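Local coordinates for protein arylesterase (Agrobacterium tumefaciens, PDB 3DCI) that probably hydrolyses ester bonds as an arylesterase-like member of the GDSL/SGNH hydrolase family and binds a zinc ion, at residues His45-Leu59 against Leu210-Ala223. Numbering follows the deposited sequence.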
ATOM      1  N   HIS A  45       5.434  27.539  15.452  1.00 27.27           N
ATOM      2  CA  HIS A  45       5.793  28.347  16.625  1.00 28.01           C
ATOM      3  C   HIS A  45       7.289  28.324  16.802  1.00 28.56           C
ATOM      4  O   HIS A  45       7.915  27.309  16.509  1.00 28.83           O
ATOM      5  CB  HIS A  45       5.215  27.778  17.924  1.00 27.58           C
ATOM      6  CG  HIS A  45       3.731  27.869  18.024  1.00 27.38           C
ATOM      7  ND1 HIS A  45       3.037  29.037  17.787  1.00 28.78           N
ATOM      8  CD2 HIS A  45       2.811  26.947  18.378  1.00 28.30           C
ATOM      9  CE1 HIS A  45       1.747  28.818  17.965  1.00 29.80           C
ATOM     10  NE2 HIS A  45       1.583  27.556  18.325  1.00 28.03           N
ATOM     11  N   PRO A  46       7.854  29.396  17.360  1.00 29.57           N
ATOM     12  CA  PRO A  46       9.269  29.423  17.753  1.00 30.03           C
ATOM     13  C   PRO A  46       9.624  28.204  18.623  1.00 30.02           C
ATOM     14  O   PRO A  46       8.804  27.768  19.442  1.00 29.29           O
ATOM     15  CB  PRO A  46       9.379  30.682  18.608  1.00 29.77           C
ATOM     16  CG  PRO A  46       8.242  31.530  18.242  1.00 30.70           C
ATOM     17  CD  PRO A  46       7.154  30.647  17.707  1.00 30.36           C
ATOM     18  N   VAL A  47      10.834  27.686  18.478  1.00 30.83           N
ATOM     19  CA  VAL A  47      11.202  26.433  19.157  1.00 31.60           C
ATOM     20  C   VAL A  47      11.006  26.529  20.678  1.00 31.85           C
ATOM     21  O   VAL A  47      10.565  25.570  21.307  1.00 30.54           O
ATOM     22  CB  VAL A  47      12.649  25.979  18.799  1.00 31.73           C
ATOM     23  CG1 VAL A  47      13.690  26.984  19.288  1.00 32.83           C
ATOM     24  CG2 VAL A  47      12.917  24.611  19.359  1.00 31.63           C
ATOM     25  N   GLU A  48      11.297  27.715  21.220  1.00 32.54           N
ATOM     26  CA  GLU A  48      11.142  28.038  22.646  0.50 32.92           C
ATOM     27  C   GLU A  48       9.742  27.782  23.195  1.00 33.04           C
ATOM     28  O   GLU A  48       9.562  27.657  24.407  1.00 33.64           O
ATOM     29  CB  GLU A  48      11.500  29.515  22.908  0.50 33.22           C
ATOM     30  CG  GLU A  48      10.636  30.541  22.143  0.50 33.39           C
ATOM     31  CD  GLU A  48      10.777  31.961  22.656  0.50 34.25           C
ATOM     32  OE1 GLU A  48      11.408  32.177  23.727  0.50 36.65           O
ATOM     33  OE2 GLU A  48      10.246  32.882  21.979  0.50 36.51           O
ATOM     34  N   HIS A  49       8.745  27.751  22.304  1.00 33.22           N
ATOM     35  CA  HIS A  49       7.357  27.560  22.701  1.00 32.60           C
ATOM     36  C   HIS A  49       6.776  26.198  22.342  1.00 32.32           C
ATOM     37  O   HIS A  49       5.646  25.926  22.721  1.00 33.33           O
ATOM     38  CB  HIS A  49       6.480  28.681  22.113  1.00 33.87           C
ATOM     39  CG  HIS A  49       6.755  30.024  22.717  1.00 35.29           C
ATOM     40  ND1 HIS A  49       6.985  31.151  21.960  1.00 38.21           N
ATOM     41  CD2 HIS A  49       6.865  30.407  24.010  1.00 37.55           C
ATOM     42  CE1 HIS A  49       7.221  32.174  22.764  1.00 39.32           C
ATOM     43  NE2 HIS A  49       7.165  31.746  24.014  1.00 38.65           N
ATOM     44  N   ARG A  50       7.524  25.339  21.644  1.00 30.43           N
ATOM     45  CA  ARG A  50       7.007  24.022  21.237  1.00 30.03           C
ATOM     46  C   ARG A  50       7.036  23.063  22.419  1.00 28.77           C
ATOM     47  O   ARG A  50       8.005  23.047  23.175  1.00 28.32           O
ATOM     48  CB  ARG A  50       7.865  23.431  20.130  1.00 29.55           C
ATOM     49  CG  ARG A  50       7.831  24.190  18.834  1.00 30.49           C
ATOM     50  CD  ARG A  50       8.891  23.639  17.890  1.00 30.43           C
ATOM     51  NE  ARG A  50       9.207  24.673  16.934  1.00 33.83           N
ATOM     52  CZ  ARG A  50      10.302  24.711  16.200  1.00 31.53           C
ATOM     53  NH1 ARG A  50      11.224  23.745  16.288  1.00 31.67           N
ATOM     54  NH2 ARG A  50      10.458  25.722  15.379  1.00 31.93           N
ATOM     55  N   TRP A  51       6.003  22.248  22.588  1.00 27.21           N
ATOM     56  CA  TRP A  51       5.907  21.523  23.846  1.00 26.63           C
ATOM     57  C   TRP A  51       7.066  20.525  24.059  1.00 26.12           C
ATOM     58  O   TRP A  51       7.553  20.425  25.169  1.00 25.24           O
ATOM     59  CB  TRP A  51       4.498  20.946  24.094  1.00 26.32           C
ATOM     60  CG  TRP A  51       4.098  19.698  23.391  1.00 26.29           C
ATOM     61  CD1 TRP A  51       3.191  19.594  22.368  1.00 25.01           C
ATOM     62  CD2 TRP A  51       4.522  18.359  23.689  1.00 25.64           C
ATOM     63  NE1 TRP A  51       3.041  18.277  22.005  1.00 27.62           N
ATOM     64  CE2 TRP A  51       3.849  17.499  22.790  1.00 24.99           C
ATOM     65  CE3 TRP A  51       5.419  17.804  24.616  1.00 26.60           C
ATOM     66  CZ2 TRP A  51       4.042  16.136  22.788  1.00 25.93           C
ATOM     67  CZ3 TRP A  51       5.603  16.439  24.610  1.00 26.57           C
ATOM     68  CH2 TRP A  51       4.922  15.623  23.709  1.00 26.11           C
ATOM     69  N   PRO A  52       7.495  19.783  23.001  1.00 25.84           N
ATOM     70  CA  PRO A  52       8.644  18.897  23.223  1.00 26.77           C
ATOM     71  C   PRO A  52       9.943  19.599  23.648  1.00 27.23           C
ATOM     72  O   PRO A  52      10.603  19.108  24.558  1.00 27.40           O
ATOM     73  CB  PRO A  52       8.809  18.158  21.877  1.00 26.01           C
ATOM     74  CG  PRO A  52       7.470  18.269  21.220  1.00 25.90           C
ATOM     75  CD  PRO A  52       6.943  19.616  21.642  1.00 24.57           C
ATOM     76  N   ASP A  53      10.289  20.727  23.023  1.00 28.33           N
ATOM     77  CA  ASP A  53      11.458  21.532  23.433  1.00 27.93           C
ATOM     78  C   ASP A  53      11.323  22.128  24.828  1.00 27.77           C
ATOM     79  O   ASP A  53      12.308  22.203  25.587  1.00 27.60           O
ATOM     80  CB  ASP A  53      11.690  22.702  22.470  1.00 29.09           C
ATOM     81  CG  ASP A  53      13.041  23.391  22.695  1.00 31.95           C
ATOM     82  OD1 ASP A  53      14.057  22.824  22.212  1.00 41.05           O
ATOM     83  OD2 ASP A  53      13.108  24.483  23.361  1.00 41.35           O
ATOM     84  N   VAL A  54      10.130  22.621  25.146  1.00 27.49           N
ATOM     85  CA  VAL A  54       9.826  23.129  26.491  1.00 26.68           C
ATOM     86  C   VAL A  54       9.980  22.020  27.524  1.00 26.86           C
ATOM     87  O   VAL A  54      10.676  22.189  28.507  1.00 27.19           O
ATOM     88  CB  VAL A  54       8.399  23.732  26.580  1.00 26.85           C
ATOM     89  CG1 VAL A  54       8.019  24.094  28.025  1.00 26.04           C
ATOM     90  CG2 VAL A  54       8.284  24.972  25.694  1.00 26.44           C
ATOM     91  N   LEU A  55       9.360  20.867  27.279  1.00 26.27           N
ATOM     92  CA  LEU A  55       9.487  19.722  28.183  1.00 26.47           C
ATOM     93  C   LEU A  55      10.962  19.369  28.438  1.00 26.58           C
ATOM     94  O   LEU A  55      11.367  19.169  29.589  1.00 26.63           O
ATOM     95  CB  LEU A  55       8.711  18.497  27.623  1.00 25.96           C
ATOM     96  CG  LEU A  55       8.835  17.212  28.441  1.00 25.76           C
ATOM     97  CD1 LEU A  55       8.240  17.414  29.851  1.00 21.70           C
ATOM     98  CD2 LEU A  55       8.176  16.040  27.699  1.00 24.53           C
ATOM     99  N   GLU A  56      11.763  19.306  27.374  1.00 27.08           N
ATOM    100  CA  GLU A  56      13.188  19.010  27.509  1.00 27.94           C
ATOM    101  C   GLU A  56      13.925  20.044  28.353  1.00 28.09           C
ATOM    102  O   GLU A  56      14.708  19.693  29.230  1.00 28.02           O
ATOM    103  CB  GLU A  56      13.860  18.917  26.134  1.00 28.22           C
ATOM    104  CG  GLU A  56      15.343  18.500  26.185  1.00 28.68           C
ATOM    105  CD  GLU A  56      15.942  18.367  24.791  1.00 30.66           C
ATOM    106  OE1 GLU A  56      16.509  19.371  24.314  1.00 35.90           O
ATOM    107  OE2 GLU A  56      15.811  17.292  24.156  1.00 31.03           O
ATOM    108  N   ALA A  57      13.697  21.317  28.068  1.00 28.49           N
ATOM    109  CA  ALA A  57      14.290  22.407  28.868  1.00 29.25           C
ATOM    110  C   ALA A  57      13.876  22.314  30.348  1.00 29.50           C
ATOM    111  O   ALA A  57      14.689  22.514  31.237  1.00 29.38           O
ATOM    112  CB  ALA A  57      13.891  23.762  28.291  1.00 29.09           C
ATOM    113  N   GLU A  58      12.615  21.976  30.600  1.00 29.98           N
ATOM    114  CA  GLU A  58      12.117  21.809  31.963  1.00 30.46           C
ATOM    115  C   GLU A  58      12.793  20.674  32.699  1.00 30.63           C
ATOM    116  O   GLU A  58      13.044  20.779  33.891  1.00 30.59           O
ATOM    117  CB  GLU A  58      10.621  21.527  31.973  1.00 31.25           C
ATOM    118  CG  GLU A  58       9.762  22.614  31.375  1.00 33.29           C
ATOM    119  CD  GLU A  58       9.886  23.923  32.060  1.00 34.90           C
ATOM    120  OE1 GLU A  58      10.030  23.916  33.305  1.00 38.90           O
ATOM    121  OE2 GLU A  58       9.849  24.960  31.343  1.00 35.79           O
ATOM    122  N   LEU A  59      13.082  19.586  31.998  1.00 30.85           N
ATOM    123  CA  LEU A  59      13.720  18.430  32.615  1.00 31.49           C
ATOM    124  C   LEU A  59      15.206  18.666  32.853  1.00 32.15           C
ATOM    125  O   LEU A  59      15.877  17.863  33.493  1.00 32.55           O
ATOM    126  CB  LEU A  59      13.485  17.179  31.765  1.00 31.33           C
ATOM    127  CG  LEU A  59      12.010  16.754  31.736  1.00 31.64           C
ATOM    128  CD1 LEU A  59      11.740  15.666  30.689  1.00 31.14           C
ATOM    129  CD2 LEU A  59      11.553  16.314  33.116  1.00 31.40           C
ATOM    130  N   LEU A 210      -3.375  25.406  18.754  1.00 29.86           N
ATOM    131  CA  LEU A 210      -2.939  26.061  19.992  1.00 29.81           C
ATOM    132  C   LEU A 210      -2.023  27.260  19.730  1.00 29.44           C
ATOM    133  O   LEU A 210      -1.115  27.184  18.901  1.00 28.49           O
ATOM    134  CB  LEU A 210      -2.197  25.053  20.876  1.00 29.35           C
ATOM    135  CG  LEU A 210      -2.957  23.795  21.256  1.00 30.02           C
ATOM    136  CD1 LEU A 210      -1.989  22.766  21.860  1.00 31.81           C
ATOM    137  CD2 LEU A 210      -4.067  24.172  22.220  1.00 30.76           C
ATOM    138  N   ASP A 211      -2.255  28.368  20.432  1.00 29.88           N
ATOM    139  CA  ASP A 211      -1.321  29.478  20.362  1.00 30.07           C
ATOM    140  C   ASP A 211      -0.015  29.103  21.099  1.00 29.95           C
ATOM    141  O   ASP A 211       0.079  28.018  21.694  1.00 29.50           O
ATOM    142  CB  ASP A 211      -1.952  30.802  20.820  1.00 30.97           C
ATOM    143  CG  ASP A 211      -2.347  30.830  22.279  1.00 32.78           C
ATOM    144  OD1 ASP A 211      -1.894  29.995  23.085  1.00 33.15           O
ATOM    145  OD2 ASP A 211      -3.112  31.757  22.620  1.00 38.01           O
ATOM    146  N   ALA A 212       0.992  29.970  21.020  1.00 29.52           N
ATOM    147  CA  ALA A 212       2.324  29.672  21.582  1.00 30.01           C
ATOM    148  C   ALA A 212       2.275  29.437  23.089  1.00 29.65           C
ATOM    149  O   ALA A 212       2.936  28.528  23.601  1.00 29.46           O
ATOM    150  CB  ALA A 212       3.319  30.827  21.260  1.00 30.08           C
ATOM    151  N   SER A 213       1.490  30.270  23.779  1.00 29.25           N
ATOM    152  CA  SER A 213       1.328  30.203  25.225  1.00 29.34           C
ATOM    153  C   SER A 213       0.758  28.893  25.705  1.00 28.79           C
ATOM    154  O   SER A 213       1.253  28.305  26.669  1.00 28.25           O
ATOM    155  CB  SER A 213       0.367  31.293  25.694  1.00 29.66           C
ATOM    156  OG  SER A 213       0.819  32.554  25.280  1.00 31.60           O
ATOM    157  N   ALA A 214      -0.311  28.458  25.041  1.00 28.27           N
ATOM    158  CA  ALA A 214      -0.995  27.230  25.396  1.00 27.93           C
ATOM    159  C   ALA A 214      -0.095  26.030  25.074  1.00 27.78           C
ATOM    160  O   ALA A 214      -0.102  25.015  25.790  1.00 26.36           O
ATOM    161  CB  ALA A 214      -2.288  27.143  24.624  1.00 28.75           C
ATOM    162  N   THR A 215       0.676  26.155  23.990  1.00 27.21           N
ATOM    163  CA  THR A 215       1.600  25.120  23.598  1.00 26.70           C
ATOM    164  C   THR A 215       2.699  24.935  24.664  1.00 26.64           C
ATOM    165  O   THR A 215       2.972  23.805  25.113  1.00 25.91           O
ATOM    166  CB  THR A 215       2.169  25.357  22.172  1.00 26.80           C
ATOM    167  OG1 THR A 215       1.075  25.527  21.253  1.00 27.20           O
ATOM    168  CG2 THR A 215       2.980  24.118  21.703  1.00 27.45           C
ATOM    169  N   ALA A 216       3.298  26.035  25.084  1.00 26.13           N
ATOM    170  CA  ALA A 216       4.349  25.996  26.090  1.00 26.34           C
ATOM    171  C   ALA A 216       3.824  25.515  27.445  1.00 26.40           C
ATOM    172  O   ALA A 216       4.555  24.845  28.177  1.00 26.53           O
ATOM    173  CB  ALA A 216       4.998  27.370  26.230  1.00 25.51           C
ATOM    174  N   ALA A 217       2.566  25.851  27.779  1.00 26.22           N
ATOM    175  CA  ALA A 217       1.960  25.392  29.039  1.00 26.05           C
ATOM    176  C   ALA A 217       1.803  23.858  29.063  1.00 26.37           C
ATOM    177  O   ALA A 217       1.885  23.236  30.123  1.00 26.36           O
ATOM    178  CB  ALA A 217       0.640  26.081  29.293  1.00 25.53           C
ATOM    179  N   ILE A 218       1.620  23.242  27.898  1.00 26.04           N
ATOM    180  CA  ILE A 218       1.584  21.788  27.828  1.00 26.54           C
ATOM    181  C   ILE A 218       2.959  21.191  28.147  1.00 26.68           C
ATOM    182  O   ILE A 218       3.062  20.232  28.932  1.00 26.51           O
ATOM    183  CB  ILE A 218       1.051  21.284  26.462  1.00 26.53           C
ATOM    184  CG1 ILE A 218      -0.430  21.643  26.318  1.00 26.61           C
ATOM    185  CG2 ILE A 218       1.252  19.758  26.298  1.00 26.63           C
ATOM    186  CD1 ILE A 218      -1.011  21.324  24.943  1.00 27.51           C
ATOM    187  N   GLY A 219       4.013  21.743  27.554  1.00 26.68           N
ATOM    188  CA  GLY A 219       5.355  21.223  27.816  1.00 27.43           C
ATOM    189  C   GLY A 219       5.738  21.378  29.284  1.00 27.82           C
ATOM    190  O   GLY A 219       6.343  20.494  29.868  1.00 27.95           O
ATOM    191  N   ARG A 220       5.380  22.513  29.875  1.00 27.66           N
ATOM    192  CA  ARG A 220       5.663  22.760  31.285  1.00 29.14           C
ATOM    193  C   ARG A 220       4.918  21.783  32.197  1.00 28.11           C
ATOM    194  O   ARG A 220       5.519  21.223  33.108  1.00 27.13           O
ATOM    195  CB  ARG A 220       5.331  24.203  31.631  1.00 28.99           C
ATOM    196  CG  ARG A 220       6.498  25.132  31.303  1.00 34.06           C
ATOM    197  CD  ARG A 220       6.162  26.622  30.997  1.00 35.22           C
ATOM    198  NE  ARG A 220       5.127  27.290  31.802  1.00 40.45           N
ATOM    199  CZ  ARG A 220       4.986  27.244  33.132  1.00 43.06           C
ATOM    200  NH1 ARG A 220       4.007  27.947  33.695  1.00 41.30           N
ATOM    201  NH2 ARG A 220       5.805  26.530  33.913  1.00 45.97           N
ATOM    202  N   ALA A 221       3.630  21.566  31.902  1.00 27.69           N
ATOM    203  CA  ALA A 221       2.745  20.694  32.688  1.00 27.69           C
ATOM    204  C   ALA A 221       3.157  19.216  32.597  1.00 27.43           C
ATOM    205  O   ALA A 221       3.000  18.461  33.559  1.00 26.95           O
ATOM    206  CB  ALA A 221       1.279  20.859  32.223  1.00 27.37           C
ATOM    207  N   LEU A 222       3.695  18.811  31.455  1.00 26.74           N
ATOM    208  CA  LEU A 222       4.148  17.412  31.278  1.00 27.36           C
ATOM    209  C   LEU A 222       5.419  17.043  32.044  1.00 27.29           C
ATOM    210  O   LEU A 222       5.682  15.865  32.263  1.00 27.26           O
ATOM    211  CB  LEU A 222       4.338  17.073  29.788  1.00 26.92           C
ATOM    212  CG  LEU A 222       3.038  16.937  28.980  1.00 27.26           C
ATOM    213  CD1 LEU A 222       3.345  16.697  27.515  1.00 25.07           C
ATOM    214  CD2 LEU A 222       2.177  15.788  29.521  1.00 26.19           C
ATOM    215  N   ALA A 223       6.185  18.036  32.475  1.00 28.19           N
ATOM    216  CA  ALA A 223       7.428  17.794  33.177  1.00 28.35           C
ATOM    217  C   ALA A 223       7.164  16.972  34.441  1.00 29.52           C
ATOM    218  O   ALA A 223       7.913  16.022  34.721  1.00 29.48           O
ATOM    219  CB  ALA A 223       8.136  19.108  33.494  1.00 28.20           C
TER
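Trp51 and Gly219 bring the backbones within 4.0 Å, CA to CA, where helix 51-59 crosses helix 212-223 at -39° with axes 7.4 Å apart. Lacking a side chain, Gly219 permits this approach: its CA makes a CA-H...O contact with Trp51 O, and Val54 packs against its backbone, with CG1 lying against the helical hydrogen bond from Arg220 N to Ala216 O. The Trp51 indole is turned so that one face meets Ile218 CG2 and Leu222 CD1 because CG sits between the backbone N and the carbonyl carbon (chi1 79°). Leu222 CD1 is 4.1 Å from the centroid of the six-membered ring in a CH-pi contact; Pro52 CD lies over the opposite face. Farther along, Leu55 CD1 presses on the backbone of Leu222 and Ala223, tightly at Ala223 CA (3.4 Å), while Glu58 CB meets Ala223 CB. At the other end, the buried His45 ring donates from NE2 to Leu210 O (2.8 Å, N-H...O 152°), the acceptor lying in the ring plane, and Ala212 CA stands over one ring face, 3.9 Å from the centroid. Arg50 NE and NH2 both grip His45 O, tying the residue's backbone to the start of helix 51-59. Leu210 lies near a possible Ser32-His209-Asp206 triad, consistent with an SGNH hydrolase. Helix 51-59 packs on the parallel sheet, Trp51 and Leu55 touching strand 104-108 and Pro52 strand 63-69, while Trp51 NE1 hydrogen-bonds Thr34 OG1; from helix 212-229, Ile218 touches Ala196 and Ala200 in loops.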